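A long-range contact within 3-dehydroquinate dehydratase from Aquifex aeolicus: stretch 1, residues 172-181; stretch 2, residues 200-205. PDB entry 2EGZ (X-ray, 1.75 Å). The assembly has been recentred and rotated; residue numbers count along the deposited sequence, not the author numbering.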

ATOM      1  N   MET B 172      17.915  -2.442  -3.680  1.00 11.83           N
ATOM      2  CA  MET B 172      18.408  -1.106  -3.364  1.00 12.56           C
ATOM      3  C   MET B 172      19.359  -1.129  -2.170  1.00 13.06           C
ATOM      4  O   MET B 172      19.377  -2.086  -1.392  1.00 14.18           O
ATOM      5  N   GLY B 173      20.160  -0.075  -2.036  1.00 12.53           N
ATOM      6  CA  GLY B 173      21.090  -0.006  -0.923  1.00 13.71           C
ATOM      7  C   GLY B 173      22.482  -0.464  -1.299  1.00 14.70           C
ATOM      8  O   GLY B 173      22.694  -0.986  -2.392  1.00 14.52           O
ATOM      9  N   ASP B 174      23.436  -0.279  -0.392  1.00 16.21           N
ATOM     10  CA  ASP B 174      24.812  -0.668  -0.670  1.00 19.43           C
ATOM     11  C   ASP B 174      24.979  -2.161  -0.919  1.00 18.92           C
ATOM     12  O   ASP B 174      25.747  -2.568  -1.794  1.00 20.27           O
ATOM     13  N   TYR B 175      24.263  -2.977  -0.153  1.00 16.86           N
ATOM     14  CA  TYR B 175      24.341  -4.426  -0.309  1.00 16.18           C
ATOM     15  C   TYR B 175      23.902  -4.885  -1.696  1.00 16.09           C
ATOM     16  O   TYR B 175      24.503  -5.788  -2.277  1.00 16.91           O
ATOM     17  N   GLY B 176      22.857  -4.256  -2.223  1.00 14.79           N
ATOM     18  CA  GLY B 176      22.326  -4.666  -3.513  1.00 14.93           C
ATOM     19  C   GLY B 176      22.943  -4.128  -4.790  1.00 13.73           C
ATOM     20  O   GLY B 176      22.479  -4.468  -5.877  1.00 12.51           O
ATOM     21  N   LYS B 177      23.981  -3.307  -4.680  1.00 13.34           N
ATOM     22  CA  LYS B 177      24.609  -2.729  -5.864  1.00 12.96           C
ATOM     23  C   LYS B 177      24.868  -3.753  -6.973  1.00 13.80           C
ATOM     24  O   LYS B 177      24.604  -3.491  -8.151  1.00 12.20           O
ATOM     25  N   ILE B 178      25.377  -4.920  -6.596  1.00 11.53           N
ATOM     26  CA  ILE B 178      25.671  -5.963  -7.571  1.00 12.38           C
ATOM     27  C   ILE B 178      24.436  -6.407  -8.363  1.00 12.68           C
ATOM     28  O   ILE B 178      24.558  -6.853  -9.507  1.00 12.47           O
ATOM     29  N   SER B 179      23.249  -6.274  -7.768  1.00 11.39           N
ATOM     30  CA  SER B 179      22.018  -6.681  -8.446  1.00 11.04           C
ATOM     31  C   SER B 179      21.745  -5.817  -9.676  1.00  9.74           C
ATOM     32  O   SER B 179      21.046  -6.235 -10.598  1.00 10.22           O
ATOM     33  N   ARG B 180      22.292  -4.610  -9.689  1.00  9.81           N
ATOM     34  CA  ARG B 180      22.072  -3.712 -10.818  1.00 10.69           C
ATOM     35  C   ARG B 180      22.799  -4.201 -12.065  1.00 10.91           C
ATOM     36  O   ARG B 180      22.406  -3.887 -13.191  1.00 11.83           O
ATOM     37  N   LEU B 181      23.853  -4.987 -11.862  1.00 10.82           N
ATOM     38  CA  LEU B 181      24.615  -5.536 -12.975  1.00 10.37           C
ATOM     39  C   LEU B 181      24.248  -6.996 -13.228  1.00 12.26           C
ATOM     40  O   LEU B 181      24.031  -7.404 -14.374  1.00 13.23           O
ATOM     41  N   ALA B 200      23.047   8.381  -3.736  1.00 28.92           N
ATOM     42  CA  ALA B 200      22.563   7.513  -2.669  1.00 26.83           C
ATOM     43  C   ALA B 200      23.275   6.164  -2.716  1.00 25.52           C
ATOM     44  O   ALA B 200      23.760   5.741  -3.768  1.00 25.10           O
ATOM     45  N   PRO B 201      23.350   5.472  -1.570  1.00 23.63           N
ATOM     46  CA  PRO B 201      24.008   4.165  -1.481  1.00 22.33           C
ATOM     47  C   PRO B 201      23.515   3.150  -2.509  1.00 20.96           C
ATOM     48  O   PRO B 201      22.308   2.950  -2.671  1.00 21.03           O
ATOM     49  N   GLY B 202      24.457   2.519  -3.205  1.00 17.75           N
ATOM     50  CA  GLY B 202      24.104   1.507  -4.184  1.00 17.10           C
ATOM     51  C   GLY B 202      23.903   1.951  -5.617  1.00 16.37           C
ATOM     52  O   GLY B 202      23.868   1.112  -6.515  1.00 17.63           O
ATOM     53  N   GLN B 203      23.761   3.250  -5.853  1.00 15.84           N
ATOM     54  CA  GLN B 203      23.557   3.719  -7.217  1.00 17.04           C
ATOM     55  C   GLN B 203      24.825   3.584  -8.044  1.00 16.87           C
ATOM     56  O   GLN B 203      25.939   3.592  -7.512  1.00 15.98           O
ATOM     57  N   ILE B 204      24.645   3.456  -9.354  1.00 16.03           N
ATOM     58  CA  ILE B 204      25.758   3.327 -10.280  1.00 15.59           C
ATOM     59  C   ILE B 204      25.601   4.351 -11.397  1.00 15.63           C
ATOM     60  O   ILE B 204      24.532   4.462 -11.992  1.00 14.28           O
ATOM     61  N   PRO B 205      26.661   5.122 -11.685  1.00 15.41           N
ATOM     62  CA  PRO B 205      26.606   6.133 -12.746  1.00 17.14           C
ATOM     63  C   PRO B 205      26.408   5.520 -14.132  1.00 16.93           C
ATOM     64  O   PRO B 205      26.943   4.455 -14.437  1.00 17.03           O
TER

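Which side chains fill the space between the stretches? Arg-180, Pro-201 and Ile-204 direct their CA-to-CB bonds toward the opposing segment. Ile-204 (m, t) sets its CD1 4.0 Å from Arg-180 CB, while its CG1 lies 3.4 Å from Lys-177 CE. Lys-177 leaves its backbone sideways, yet its fully extended chain (t at all four chi angles) runs along stretch 2, bringing CG within 3.4 Å of Gly-202 O. Pro-201 CB packs 4.0 Å from Asp-174 N.

Why is glycine suited to position 202? The nearest pair of CA atoms lies here, Asp-174 CA to Gly-202 CA, 4.2 Å apart, and a CB on Gly-202 would fall 2.2 Å from Gly-173 O, a clash; the positive phi of 92° would by itself call for glycine, since a CB would also be jammed against the carbonyl O of Pro-201. Without one, Gly-202 CA approaches Gly-173 O at 3.4 Å in a CA-H...O contact. The type II turn from Ala-200 to Gln-203 places Gly-202 at its third position, where glycine is commonly favoured.

What polar links join the two segments? Arg-180 (m, t, t, chi4 -83°) gives a weak hydrogen bond from NE to Gly-202 O, 3.0 Å long but bent to 123°. A water forms a separate bridge, accepting from Gly-173 N (2.9 Å) and Arg-180 NH2 (3.0 Å) and donating to Pro-201 O (2.7 Å), thereby tying both stretches together.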

ATOM      1  CB  MET B 172      17.231  -0.161  -3.081  1.00 11.60           C
ATOM      2  CG  MET B 172      16.254   0.012  -4.253  1.00 13.38           C
ATOM      3  SD  MET B 172      14.884   1.192  -3.964  1.00  6.84           S
ATOM      4  CE  MET B 172      13.934   0.300  -2.707  1.00 14.59           C
ATOM      5  CB  ASP B 174      25.746  -0.217   0.462  1.00 22.72           C
ATOM      6  CG  ASP B 174      25.206  -0.542   1.842  1.00 28.03           C
ATOM      7  OD1 ASP B 174      24.702  -1.668   2.042  1.00 31.51           O
ATOM      8  OD2 ASP B 174      25.302   0.328   2.737  1.00 32.20           O
ATOM      9  CB  TYR B 175      23.457  -5.117   0.736  1.00 15.36           C
ATOM     10  CG  TYR B 175      24.058  -5.194   2.122  1.00 15.68           C
ATOM     11  CD1 TYR B 175      25.184  -5.975   2.372  1.00 16.76           C
ATOM     12  CD2 TYR B 175      23.490  -4.501   3.186  1.00 17.71           C
ATOM     13  CE1 TYR B 175      25.730  -6.068   3.656  1.00 19.19           C
ATOM     14  CE2 TYR B 175      24.025  -4.584   4.470  1.00 18.13           C
ATOM     15  CZ  TYR B 175      25.144  -5.369   4.696  1.00 18.44           C
ATOM     16  OH  TYR B 175      25.673  -5.448   5.964  1.00 21.37           O
ATOM     17  CB  LYS B 177      25.922  -2.036  -5.476  1.00 13.49           C
ATOM     18  CG  LYS B 177      26.477  -1.125  -6.559  1.00 16.05           C
ATOM     19  CD  LYS B 177      27.645  -0.289  -6.040  1.00 15.54           C
ATOM     20  CE  LYS B 177      28.080   0.743  -7.072  1.00 16.80           C
ATOM     21  NZ  LYS B 177      29.232   1.565  -6.587  1.00 15.77           N
ATOM     22  CB  ILE B 178      26.311  -7.199  -6.880  1.00 12.41           C
ATOM     23  CG1 ILE B 178      26.732  -8.235  -7.924  1.00 14.02           C
ATOM     24  CG2 ILE B 178      25.327  -7.816  -5.907  1.00 13.36           C
ATOM     25  CD1 ILE B 178      27.704  -7.704  -8.957  1.00 14.22           C
ATOM     26  CB  SER B 179      20.817  -6.587  -7.500  1.00 10.92           C
ATOM     27  OG  SER B 179      20.430  -5.234  -7.296  1.00 11.54           O
ATOM     28  CB  ARG B 180      22.516  -2.294 -10.442  1.00 10.68           C
ATOM     29  CG  ARG B 180      21.702  -1.722  -9.285  1.00  9.79           C
ATOM     30  CD  ARG B 180      22.086  -0.285  -8.974  1.00 10.55           C
ATOM     31  NE  ARG B 180      21.324   0.234  -7.840  1.00 10.89           N
ATOM     32  CZ  ARG B 180      20.095   0.735  -7.920  1.00 13.02           C
ATOM     33  NH1 ARG B 180      19.466   0.802  -9.088  1.00 13.20           N
ATOM     34  NH2 ARG B 180      19.488   1.162  -6.825  1.00 11.58           N
ATOM     35  CB  LEU B 181      26.116  -5.434 -12.687  1.00 12.10           C
ATOM     36  CG  LEU B 181      27.036  -6.131 -13.695  1.00 12.49           C
ATOM     37  CD1 LEU B 181      26.837  -5.518 -15.075  1.00 13.55           C
ATOM     38  CD2 LEU B 181      28.483  -5.988 -13.258  1.00 13.25           C
ATOM     39  CB  ALA B 200      21.060   7.316  -2.797  1.00 28.39           C
ATOM     40  CB  PRO B 201      23.703   3.725  -0.050  1.00 23.20           C
ATOM     41  CG  PRO B 201      23.662   5.033   0.695  1.00 22.69           C
ATOM     42  CD  PRO B 201      22.858   5.903  -0.247  1.00 23.79           C
ATOM     43  CB  GLN B 203      23.090   5.178  -7.230  1.00 19.37           C
ATOM     44  CG  GLN B 203      21.823   5.425  -6.437  1.00 21.99           C
ATOM     45  CD  GLN B 203      21.311   6.847  -6.590  1.00 26.98           C
ATOM     46  OE1 GLN B 203      22.094   7.793  -6.687  1.00 27.71           O
ATOM     47  NE2 GLN B 203      19.992   7.006  -6.594  1.00 28.33           N
ATOM     48  CB  ILE B 204      25.799   1.923 -10.912  1.00 16.77           C
ATOM     49  CG1 ILE B 204      26.026   0.871  -9.827  1.00 16.61           C
ATOM     50  CG2 ILE B 204      26.893   1.864 -11.975  1.00 16.55           C
ATOM     51  CD1 ILE B 204      26.093  -0.543 -10.359  1.00 17.81           C
ATOM     52  CB  PRO B 205      27.954   6.842 -12.621  1.00 16.17           C
ATOM     53  CG  PRO B 205      28.254   6.727 -11.146  1.00 16.68           C
ATOM     54  CD  PRO B 205      27.877   5.286 -10.868  1.00 17.18           C
TER
HETATM   55  O   HOH W   1      20.244   1.966  -4.037  1.00 16.35           O